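Local coordinates for protein xylanase 10C (Pseudomonas cellulosa, PDB 1GNY) that cleaves internal linkages of the xylan backbone with its C-terminal catalytic domain and binds xylan through the N-terminal family 15 carbohydrate-binding module, at residues Val33-Leu38 / Gly138-Lys143; Thr53-Val58 / Asp117-Thr122; Ala60-Val65 / Ile142-Ile147; Ile78-Lys83 / Arg124-Gly129. All coordinates share one frame; numbering follows the deposited sequence.

Contact 1 (Val33-Leu38 / Gly138-Lys143)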
# COMPACT_ATOMS: atom_id res chain seq x y z
N VAL A 33 -8.22 -0.28 -8.49
CA VAL A 33 -7.02 -1.08 -8.87
C VAL A 33 -7.08 -2.48 -8.27
O VAL A 33 -7.26 -2.59 -7.06
CB VAL A 33 -5.72 -0.36 -8.42
CG1 VAL A 33 -4.49 -1.23 -8.61
CG2 VAL A 33 -5.55 0.99 -9.18
N THR A 34 -6.88 -3.50 -9.10
CA THR A 34 -6.95 -4.92 -8.64
C THR A 34 -5.69 -5.63 -9.05
O THR A 34 -5.17 -5.42 -10.16
CB THR A 34 -8.21 -5.67 -9.18
OG1 THR A 34 -9.39 -4.92 -8.86
CG2 THR A 34 -8.39 -7.07 -8.56
N PHE A 35 -5.19 -6.47 -8.15
CA PHE A 35 -4.09 -7.38 -8.47
C PHE A 35 -4.37 -8.82 -8.02
O PHE A 35 -5.15 -9.06 -7.07
CB PHE A 35 -2.74 -6.87 -7.94
CG PHE A 35 -2.57 -6.93 -6.44
CD1 PHE A 35 -2.99 -5.86 -5.63
CD2 PHE A 35 -1.91 -7.99 -5.83
CE1 PHE A 35 -2.83 -5.89 -4.28
CE2 PHE A 35 -1.74 -8.02 -4.46
CZ PHE A 35 -2.18 -6.95 -3.68
N ALA A 36 -3.73 -9.75 -8.73
CA ALA A 36 -3.71 -11.17 -8.38
C ALA A 36 -2.62 -11.39 -7.30
O ALA A 36 -1.43 -11.09 -7.50
CB ALA A 36 -3.41 -12.02 -9.61
N ALA A 37 -3.05 -11.84 -6.13
CA ALA A 37 -2.16 -12.06 -4.99
C ALA A 37 -1.45 -13.43 -5.13
O ALA A 37 -1.79 -14.43 -4.47
CB ALA A 37 -2.94 -11.97 -3.68
N LEU A 38 -0.48 -13.45 -6.03
CA LEU A 38 0.19 -14.71 -6.44
C LEU A 38 1.11 -15.35 -5.42
O LEU A 38 1.28 -16.58 -5.43
CB LEU A 38 0.97 -14.50 -7.74
CG LEU A 38 0.11 -14.10 -8.94
CD1 LEU A 38 1.01 -13.62 -10.09
CD2 LEU A 38 -0.88 -15.17 -9.36
N GLY A 138 -6.18 -15.66 -4.56
CA GLY A 138 -7.25 -14.72 -4.84
C GLY A 138 -6.73 -13.32 -5.24
O GLY A 138 -5.61 -13.17 -5.69
N THR A 139 -7.60 -12.34 -5.05
CA THR A 139 -7.35 -10.96 -5.50
C THR A 139 -7.59 -9.96 -4.41
O THR A 139 -8.24 -10.25 -3.38
CB THR A 139 -8.23 -10.59 -6.72
OG1 THR A 139 -9.62 -10.59 -6.35
CG2 THR A 139 -8.11 -11.61 -7.83
N ILE A 140 -7.01 -8.77 -4.63
CA ILE A 140 -7.18 -7.60 -3.77
C ILE A 140 -7.57 -6.42 -4.66
O ILE A 140 -6.93 -6.22 -5.69
CB ILE A 140 -5.87 -7.26 -3.02
CG1 ILE A 140 -5.45 -8.38 -2.04
CG2 ILE A 140 -6.00 -5.94 -2.25
CD1 ILE A 140 -6.39 -8.69 -0.91
N THR A 141 -8.60 -5.66 -4.26
CA THR A 141 -9.00 -4.42 -4.92
C THR A 141 -8.78 -3.23 -4.00
O THR A 141 -9.23 -3.23 -2.86
CB THR A 141 -10.46 -4.45 -5.42
OG1 THR A 141 -10.61 -5.51 -6.39
CG2 THR A 141 -10.84 -3.14 -6.10
N ILE A 142 -8.04 -2.23 -4.50
CA ILE A 142 -7.90 -0.92 -3.81
C ILE A 142 -8.88 0.09 -4.45
O ILE A 142 -8.78 0.38 -5.64
CB ILE A 142 -6.45 -0.34 -3.85
CG1 ILE A 142 -5.45 -1.38 -3.37
CG2 ILE A 142 -6.36 0.92 -2.98
CD1 ILE A 142 -4.74 -2.09 -4.47
N LYS A 143 -9.80 0.61 -3.66
CA LYS A 143 -10.81 1.60 -4.14
C LYS A 143 -10.30 3.05 -4.03
O LYS A 143 -10.61 3.89 -4.89
CB LYS A 143 -12.14 1.44 -3.37
CG LYS A 143 -12.82 0.13 -3.62
CD LYS A 143 -14.25 0.12 -3.13
CE LYS A 143 -15.09 -0.91 -3.85
NZ LYS A 143 -16.48 -0.89 -3.32

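Contact 2 (Thr53-Val58 / Asp117-Thr122)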
# COMPACT_ATOMS: atom_id res chain seq x y z
N THR A 53 7.43 15.26 2.81
CA THR A 53 7.37 15.46 4.28
C THR A 53 6.32 14.46 4.79
O THR A 53 5.18 14.82 5.12
CB THR A 53 7.00 16.89 4.63
OG1 THR A 53 8.02 17.77 4.10
CG2 THR A 53 7.02 17.12 6.13
N LEU A 54 6.74 13.20 4.77
CA LEU A 54 5.86 12.06 5.11
C LEU A 54 5.98 11.52 6.54
O LEU A 54 5.18 10.66 6.93
CB LEU A 54 6.03 10.93 4.07
CG LEU A 54 5.28 11.14 2.78
CD1 LEU A 54 5.82 10.16 1.70
CD2 LEU A 54 3.76 11.02 2.92
N GLU A 55 6.91 12.03 7.34
CA GLU A 55 7.00 11.55 8.72
C GLU A 55 5.73 11.95 9.47
O GLU A 55 5.26 13.09 9.32
CB GLU A 55 8.25 12.08 9.42
CG GLU A 55 9.55 11.48 8.91
CD GLU A 55 9.68 9.99 9.25
OE1 GLU A 55 9.02 9.53 10.22
OE2 GLU A 55 10.44 9.30 8.54
N ASP A 56 5.16 11.00 10.24
CA ASP A 56 3.90 11.18 10.98
C ASP A 56 2.64 11.29 10.08
O ASP A 56 1.55 11.58 10.54
CB ASP A 56 3.99 12.35 11.99
CG ASP A 56 5.08 12.14 13.03
OD1 ASP A 56 5.21 11.04 13.58
OD2 ASP A 56 5.88 13.03 13.35
N ALA A 57 2.80 10.96 8.79
CA ALA A 57 1.66 10.92 7.87
C ALA A 57 0.86 9.64 8.10
O ALA A 57 1.41 8.63 8.52
CB ALA A 57 2.12 10.98 6.42
N VAL A 58 -0.43 9.71 7.83
CA VAL A 58 -1.35 8.55 7.93
C VAL A 58 -1.86 8.17 6.55
O VAL A 58 -2.49 8.99 5.88
CB VAL A 58 -2.53 8.83 8.85
CG1 VAL A 58 -3.45 7.62 8.93
CG2 VAL A 58 -2.00 9.21 10.24
N ASP A 117 13.87 9.98 10.76
CA ASP A 117 13.13 10.93 9.89
C ASP A 117 13.46 10.80 8.39
O ASP A 117 13.44 11.77 7.64
CB ASP A 117 13.32 12.40 10.35
CG ASP A 117 12.65 12.71 11.69
OD1 ASP A 117 11.79 11.94 12.19
OD2 ASP A 117 12.93 13.76 12.32
N LYS A 118 13.74 9.56 7.96
CA LYS A 118 14.05 9.26 6.53
C LYS A 118 13.00 9.72 5.51
O LYS A 118 13.34 9.92 4.35
CB LYS A 118 14.35 7.75 6.32
CG LYS A 118 13.25 6.79 6.72
CD LYS A 118 13.55 5.36 6.25
CE LYS A 118 14.74 4.71 7.00
NZ LYS A 118 14.54 4.62 8.48
N PHE A 119 11.74 9.87 5.94
CA PHE A 119 10.64 10.26 5.03
C PHE A 119 10.43 11.78 4.87
O PHE A 119 9.53 12.21 4.10
CB PHE A 119 9.34 9.54 5.36
CG PHE A 119 9.32 8.08 4.97
CD1 PHE A 119 9.04 7.71 3.67
CD2 PHE A 119 9.51 7.07 5.92
CE1 PHE A 119 9.02 6.39 3.29
CE2 PHE A 119 9.49 5.74 5.53
CZ PHE A 119 9.24 5.38 4.24
N ASN A 120 11.23 12.58 5.59
CA ASN A 120 11.30 14.05 5.38
C ASN A 120 12.59 14.32 4.60
O ASN A 120 13.66 14.29 5.18
CB ASN A 120 11.26 14.83 6.70
CG ASN A 120 9.89 14.75 7.37
OD1 ASN A 120 8.94 14.13 6.83
ND2 ASN A 120 9.77 15.34 8.57
N GLN A 121 12.47 14.52 3.28
CA GLN A 121 13.59 14.48 2.34
C GLN A 121 13.22 15.01 0.97
O GLN A 121 12.04 15.07 0.63
CB GLN A 121 14.14 13.04 2.20
CG GLN A 121 13.13 11.99 1.71
CD GLN A 121 13.08 11.84 0.21
OE1 GLN A 121 14.12 11.71 -0.46
NE2 GLN A 121 11.86 11.86 -0.35
N THR A 122 14.25 15.37 0.19
CA THR A 122 14.05 15.98 -1.15
C THR A 122 14.55 15.19 -2.36
O THR A 122 14.11 15.44 -3.49
CB THR A 122 14.74 17.36 -1.22
OG1 THR A 122 16.13 17.21 -0.90
CG2 THR A 122 14.19 18.33 -0.18
O HOH W 1 6.85 15.51 9.60
O HOH W 2 8.68 12.96 13.26

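Contact 3 (Ala60-Val65 / Ile142-Ile147). With NA (sodium ion), chain C.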
# COMPACT_ATOMS: atom_id res chain seq x y z
N ALA A 60 -4.44 5.91 4.52
CA ALA A 60 -5.71 5.17 4.69
C ALA A 60 -6.12 4.59 3.35
O ALA A 60 -6.27 5.34 2.37
CB ALA A 60 -6.79 6.06 5.25
N MET A 61 -6.29 3.27 3.28
CA MET A 61 -6.72 2.60 2.05
C MET A 61 -8.09 1.96 2.21
O MET A 61 -8.30 1.25 3.18
CB MET A 61 -5.71 1.52 1.65
CG MET A 61 -4.35 2.03 1.39
SD MET A 61 -3.44 0.86 0.30
CE MET A 61 -1.91 1.74 0.22
N VAL A 62 -9.01 2.19 1.28
CA VAL A 62 -10.30 1.45 1.30
C VAL A 62 -10.05 0.27 0.36
O VAL A 62 -9.72 0.49 -0.82
CB VAL A 62 -11.50 2.25 0.82
CG1 VAL A 62 -12.76 1.36 0.74
CG2 VAL A 62 -11.77 3.43 1.75
N VAL A 63 -10.22 -0.95 0.86
CA VAL A 63 -9.94 -2.17 0.07
C VAL A 63 -11.08 -3.17 0.08
O VAL A 63 -11.94 -3.10 0.94
CB VAL A 63 -8.65 -2.90 0.52
CG1 VAL A 63 -7.47 -1.95 0.50
CG2 VAL A 63 -8.80 -3.50 1.94
N ASN A 64 -11.08 -4.06 -0.90
CA ASN A 64 -11.98 -5.21 -0.90
C ASN A 64 -11.16 -6.44 -1.17
O ASN A 64 -10.38 -6.49 -2.15
CB ASN A 64 -13.10 -5.09 -1.91
CG ASN A 64 -14.15 -6.18 -1.71
OD1 ASN A 64 -13.99 -7.30 -2.16
ND2 ASN A 64 -15.23 -5.86 -0.95
N VAL A 65 -11.30 -7.43 -0.30
CA VAL A 65 -10.52 -8.68 -0.41
C VAL A 65 -11.40 -9.84 -0.89
O VAL A 65 -12.54 -9.97 -0.47
CB VAL A 65 -9.66 -9.00 0.85
CG1 VAL A 65 -9.55 -7.79 1.86
CG2 VAL A 65 -10.03 -10.29 1.54
N ILE A 142 -8.04 -2.23 -4.50
CA ILE A 142 -7.90 -0.92 -3.81
C ILE A 142 -8.88 0.09 -4.45
O ILE A 142 -8.78 0.38 -5.64
CB ILE A 142 -6.45 -0.34 -3.85
CG1 ILE A 142 -5.45 -1.38 -3.37
CG2 ILE A 142 -6.36 0.92 -2.98
CD1 ILE A 142 -4.74 -2.09 -4.47
N LYS A 143 -9.80 0.61 -3.66
CA LYS A 143 -10.81 1.60 -4.14
C LYS A 143 -10.30 3.05 -4.03
O LYS A 143 -10.61 3.89 -4.89
CB LYS A 143 -12.14 1.44 -3.37
CG LYS A 143 -12.82 0.13 -3.62
CD LYS A 143 -14.25 0.12 -3.13
CE LYS A 143 -15.09 -0.91 -3.85
NZ LYS A 143 -16.48 -0.89 -3.32
N SER A 144 -9.55 3.33 -2.97
CA SER A 144 -9.02 4.68 -2.71
C SER A 144 -7.85 4.65 -1.74
O SER A 144 -7.74 3.74 -0.90
CB SER A 144 -10.12 5.59 -2.12
OG SER A 144 -10.51 5.18 -0.79
N VAL A 145 -6.99 5.67 -1.87
CA VAL A 145 -5.87 5.85 -0.94
C VAL A 145 -5.82 7.33 -0.58
O VAL A 145 -5.77 8.18 -1.46
CB VAL A 145 -4.51 5.43 -1.52
CG1 VAL A 145 -3.39 5.65 -0.52
CG2 VAL A 145 -4.55 3.96 -1.97
N THR A 146 -5.89 7.64 0.71
CA THR A 146 -5.78 9.04 1.13
C THR A 146 -4.67 9.18 2.16
O THR A 146 -4.57 8.37 3.11
CB THR A 146 -7.13 9.72 1.49
OG1 THR A 146 -7.24 10.00 2.87
CG2 THR A 146 -8.31 8.96 1.11
N ILE A 147 -3.80 10.16 1.93
CA ILE A 147 -2.63 10.38 2.79
C ILE A 147 -2.81 11.73 3.48
O ILE A 147 -2.90 12.75 2.82
CB ILE A 147 -1.32 10.30 2.01
CG1 ILE A 147 -1.22 8.91 1.35
CG2 ILE A 147 -0.12 10.55 2.93
CD1 ILE A 147 -0.07 8.71 0.41
NA NA C . -15.01 -9.23 -1.08
O HOH W 3 -17.36 -7.84 -0.55
O HOH W 4 -15.68 -10.41 -2.49

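Contact 4 (Ile78-Lys83 / Arg124-Gly129). With XYP (beta-D-xylopyranose), chain B; XYP (beta-D-xylopyranose), chain D.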
# COMPACT_ATOMS: atom_id res chain seq x y z
N ILE A 78 0.46 -2.62 4.22
CA ILE A 78 0.68 -1.28 3.62
C ILE A 78 2.15 -0.97 3.93
O ILE A 78 2.59 -1.13 5.05
CB ILE A 78 -0.27 -0.20 4.18
CG1 ILE A 78 -1.72 -0.48 3.79
CG2 ILE A 78 0.17 1.20 3.72
CD1 ILE A 78 -2.73 0.34 4.54
N PHE A 79 2.88 -0.41 2.97
CA PHE A 79 4.29 -0.05 3.17
C PHE A 79 4.67 1.17 2.35
O PHE A 79 3.95 1.56 1.46
CB PHE A 79 5.21 -1.24 2.81
CG PHE A 79 5.16 -1.64 1.36
CD1 PHE A 79 4.10 -2.38 0.83
CD2 PHE A 79 6.17 -1.24 0.49
CE1 PHE A 79 4.06 -2.74 -0.51
CE2 PHE A 79 6.12 -1.55 -0.85
CZ PHE A 79 5.07 -2.33 -1.36
N ALA A 80 5.83 1.76 2.65
CA ALA A 80 6.38 2.87 1.90
C ALA A 80 7.91 2.72 1.93
O ALA A 80 8.46 2.20 2.88
CB ALA A 80 5.94 4.19 2.50
N GLN A 81 8.58 3.14 0.87
CA GLN A 81 10.06 3.04 0.82
C GLN A 81 10.62 4.07 -0.18
O GLN A 81 9.93 4.53 -1.10
CB GLN A 81 10.52 1.60 0.40
CG GLN A 81 9.96 1.17 -0.96
CD GLN A 81 10.08 -0.33 -1.32
OE1 GLN A 81 9.22 -0.84 -2.06
NE2 GLN A 81 11.18 -1.00 -0.90
N LEU A 82 11.87 4.40 0.01
CA LEU A 82 12.57 5.33 -0.87
C LEU A 82 12.89 4.67 -2.21
O LEU A 82 13.47 3.61 -2.23
CB LEU A 82 13.86 5.78 -0.18
CG LEU A 82 13.67 6.52 1.15
CD1 LEU A 82 15.05 6.92 1.72
CD2 LEU A 82 12.80 7.76 1.00
N LYS A 83 12.44 5.27 -3.30
CA LYS A 83 12.63 4.70 -4.64
C LYS A 83 14.08 4.71 -4.98
O LYS A 83 14.76 5.73 -4.86
CB LYS A 83 11.89 5.45 -5.72
CG LYS A 83 10.53 5.04 -5.94
CD LYS A 83 10.04 5.46 -7.33
CE LYS A 83 10.01 4.36 -8.35
NZ LYS A 83 9.44 4.85 -9.62
N ARG A 124 14.45 11.80 -3.35
CA ARG A 124 13.78 10.65 -3.99
C ARG A 124 12.27 10.68 -4.00
O ARG A 124 11.65 11.24 -3.10
CB ARG A 124 14.22 9.39 -3.26
CG ARG A 124 15.72 9.18 -3.28
CD ARG A 124 16.17 7.96 -2.48
NE ARG A 124 17.62 7.75 -2.52
CZ ARG A 124 18.33 7.33 -3.57
NH1 ARG A 124 17.75 7.04 -4.74
NH2 ARG A 124 19.65 7.18 -3.45
N ASP A 125 11.68 10.05 -5.01
CA ASP A 125 10.25 9.79 -4.99
C ASP A 125 10.10 8.67 -3.94
O ASP A 125 11.05 7.93 -3.65
CB ASP A 125 9.74 9.26 -6.32
CG ASP A 125 9.79 10.29 -7.45
OD1 ASP A 125 9.64 11.51 -7.19
OD2 ASP A 125 9.91 9.92 -8.65
N VAL A 126 8.91 8.58 -3.39
CA VAL A 126 8.59 7.55 -2.39
C VAL A 126 7.56 6.61 -3.01
O VAL A 126 6.47 7.04 -3.44
CB VAL A 126 8.08 8.16 -1.10
CG1 VAL A 126 7.57 7.11 -0.12
CG2 VAL A 126 9.21 8.94 -0.45
N GLN A 127 7.91 5.32 -3.01
CA GLN A 127 7.02 4.26 -3.49
C GLN A 127 6.15 3.79 -2.35
O GLN A 127 6.69 3.42 -1.31
CB GLN A 127 7.80 3.09 -4.05
CG GLN A 127 6.96 1.94 -4.62
CD GLN A 127 7.84 0.92 -5.32
OE1 GLN A 127 8.05 1.03 -6.54
NE2 GLN A 127 8.30 -0.09 -4.59
N VAL A 128 4.84 3.83 -2.56
CA VAL A 128 3.85 3.46 -1.54
C VAL A 128 2.95 2.37 -2.10
O VAL A 128 2.60 2.39 -3.28
CB VAL A 128 2.97 4.69 -1.12
CG1 VAL A 128 1.94 4.29 -0.03
CG2 VAL A 128 3.84 5.84 -0.66
N GLY A 129 2.57 1.39 -1.28
CA GLY A 129 1.64 0.39 -1.77
C GLY A 129 1.13 -0.56 -0.72
O GLY A 129 1.23 -0.23 0.48
C1 XYP B . 11.80 -3.57 -6.27
C2 XYP B . 10.48 -3.39 -5.53
C3 XYP B . 10.72 -3.08 -4.05
C4 XYP B . 11.74 -4.06 -3.46
C5 XYP B . 12.96 -4.10 -4.36
O2 XYP B . 9.74 -2.31 -6.09
O3 XYP B . 9.50 -3.16 -3.33
O4 XYP B . 12.11 -3.57 -2.18
O5 XYP B . 12.62 -4.48 -5.67
C1 XYP D . 12.29 -4.51 -1.12
C2 XYP D . 13.57 -4.13 -0.39
C3 XYP D . 13.75 -5.09 0.76
C4 XYP D . 12.53 -5.09 1.66
C5 XYP D . 11.32 -5.36 0.79
O2 XYP D . 14.69 -4.23 -1.27
O3 XYP D . 14.82 -4.68 1.59
O4 XYP D . 12.67 -6.12 2.63
O5 XYP D . 11.23 -4.43 -0.30
O HOH W 5 10.09 7.67 -10.10

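Contact 1 (Val33-Leu38 / Gly138-Lys143)
Phe35 and Ile140 sit opposite one another as an antiparallel hydrogen-bonded pair, and their buried side chains lie next to each other, pointing the same way. The branch point of the isoleucine does most of the touching: Ile140 CB is 3.6 Å from Phe35 CE1, while its CG1 and CG2 arms reach CZ and CE1 respectively. At chi1 71°, Phe35 CG lies between backbone N and carbonyl carbon, bringing the ring alongside Ile140. Ile142 approaches the same ring at its edge, near the ring plane, with Ile142 CD1 4.3 Å from Phe35 CE1. That methyl also meets Val33, at 4.2 Å from Val33 CG1, and so touches both apolar side chains, Val33 and Phe35, of strand 33-36. Beneath them the backbone ladder is regular. Val33 and Ile142 exchange two bonds, the shorter being Ile142 N to Val33 O at 2.7 Å, and Phe35 and Ile140 exchange two more. Ala37 N to Gly138 O, 2.9 Å, carries the pairing past the strand end, where Ala37 is the centre of an inverse gamma turn. On the other face the chemistry turns polar: Thr34 OG1 and Thr141 OG1 are hydrogen-bonded at 2.8 Å. Phe69 of helix 67-72 packs on Ile140 and Ala37. One apolar face turned inward and one threonine-bearing face turned outward is the pattern of an antiparallel sheet in a beta-sandwich, here the jelly-roll fold of this module.

Contact 2 (Thr53-Val58 / Asp117-Thr122)
Glu55 reaches across to the turn at Asp117-Asn120, while Asn120 reaches back to the backbone of Glu55. The glutamate chain bends at chi2 (-67°), and its OE2 takes the backbone N-H of Phe119 on the anti lone pair, with Glu55 OE2 3.0 Å from Phe119 N. The same oxygen lies in the plane of the Phe119 ring at its edge, 3.6 Å from CD2, while Glu55 OE1 is held by the backbone N of Glu114. In return, Asn120 OD1 accepts Glu55 N at 3.0 Å, the donor being tilted from the amide plane. The carboxylate and the Asn120 amide are turned 71° apart, and Glu55 CG rests 3.6 Å from Asn120 CG. These exchanges join two tight turns, a type II turn from Leu54 to Ala57 and a type I turn from Asp117 to Asn120, beside the minimal antiparallel pairing of Thr53 with Asn120. Leu54 N donates to Phe119 O from well above the carbonyl plane, and Leu54 CB packs 3.8 Å from Phe119 CB. Thr53 lays its CG2 methyl against Asn120 OD1 at 3.6 Å. A water spans the gap between Glu55 O and Asn120 ND2. Asp117 brings a second carboxylate close, Asp117 OD1 standing 4.2 Å from Glu55 OE1; this would tend to raise the proton affinity of both groups, an effect that the N-H groups gripping Glu55 may offset.

Contact 3 (Ala60-Val65 / Ile142-Ile147)
A classic beta bulge, in which Lys143 and Ser144 both face Val62, interrupts the antiparallel ladder between strands 58-65 and 139-149. Val62 N donates to Ser144 O at 3.0 Å, and Lys143 N donates to Val62 O at 2.8 Å. Lys143 adopts nearly helical backbone angles (phi -88°, psi -37°), as expected at the first position of such a bulge, and beyond it the register has slipped by one residue, so that Val63 pairs with Ile142. Side chains follow the distortion: Ser144 OG sits 3.3 Å from Val62 CG2, and Lys143 CB lies 4.2 Å from Val62 CG1. On the buried face Met61 and Val145 point the same way, side by side. The extended methionine runs past one methyl, with Met61 CG 3.9 Å from Val145 CG2 and SD and CE only slightly farther. At the end of strand 58-65, a sodium ion is bound by Asn64 OD1 at 2.4 Å and by Val65 O at 2.6 Å, with Ala102 O and a water as further ligands. Asn64 ND2 donates to that water and to Asp105, whose carboxylate forms a salt bridge with Lys143 NZ. Strand 58-65 is an inner strand, with 139-149 along one edge and 106-111 along the other. Across the core, Met61 and Ile142 meet Ile130 of strand 126-133, and Val145 meets Phe46 of strand 42-48.

Contact 4 (Ile78-Lys83 / Arg124-Gly129)
Gln81 holds CG between its backbone N and carbonyl carbon (chi1 58°), whereas Gln127 holds CG anti to the backbone N (chi1 -178°); both chains then extend, side by side and in the same direction, from a hydrogen-bonded pair of neighbouring strands. Their amide planes are turned 67° apart. Gln127 NE2 donates to Gln81 OE1 at 2.8 Å, arriving from above the amide plane, and to O2 of the chain B xylose at 3.0 Å. Gln81 NE2 donates to O4 of that xylose, also at 3.0 Å, the oxygen linking it to the chain D xylose. Arg14 NH2 bonds Gln127 OE1, and Trp86 O, also in the pocket, accepts from Gln81 NE2. Next along the same face, Phe79 has Gly129 N over one face of its ring, with Phe79 CE1 3.7 Å from Gly129 C. The reverse face is apolar, Leu82 CD2 meeting Val126 CG2 at 4.0 Å. At the far end Lys83 N bonds Asp125 O at 3.0 Å, and a water links Lys83 NZ, salt-bridged to Asp47, with Asp125, salt-bridged to Arg50. Amides presented by adjacent strands to a sugar chain form part of the xylan-binding site on the five-stranded sheet of this jelly roll.

In the fold
Contacts 1 and 3 share strand 139-149, which pairs with 32-36 along one edge and 58-65 along the other; Thr141 O, 2.8 Å from Asn64 N, carries the pairing from one contact into the next. Contact 4 belongs to the opposing five-stranded sheet, and Met61 of contact 3 bridges the two layers by packing on Ile78 and Gly129. Contact 4 is the most buried of the four, yet its polar amides serve the ligand, whereas contacts 1 and 3 put apolar side chains inward and a mixed, hydroxyl-bearing face outward. Contact 2 lies farther out, where turns and side-chain-to-backbone bonds replace a long ladder; its Phe119 and Leu54 reach Val126, and Leu54 also reaches Ile147.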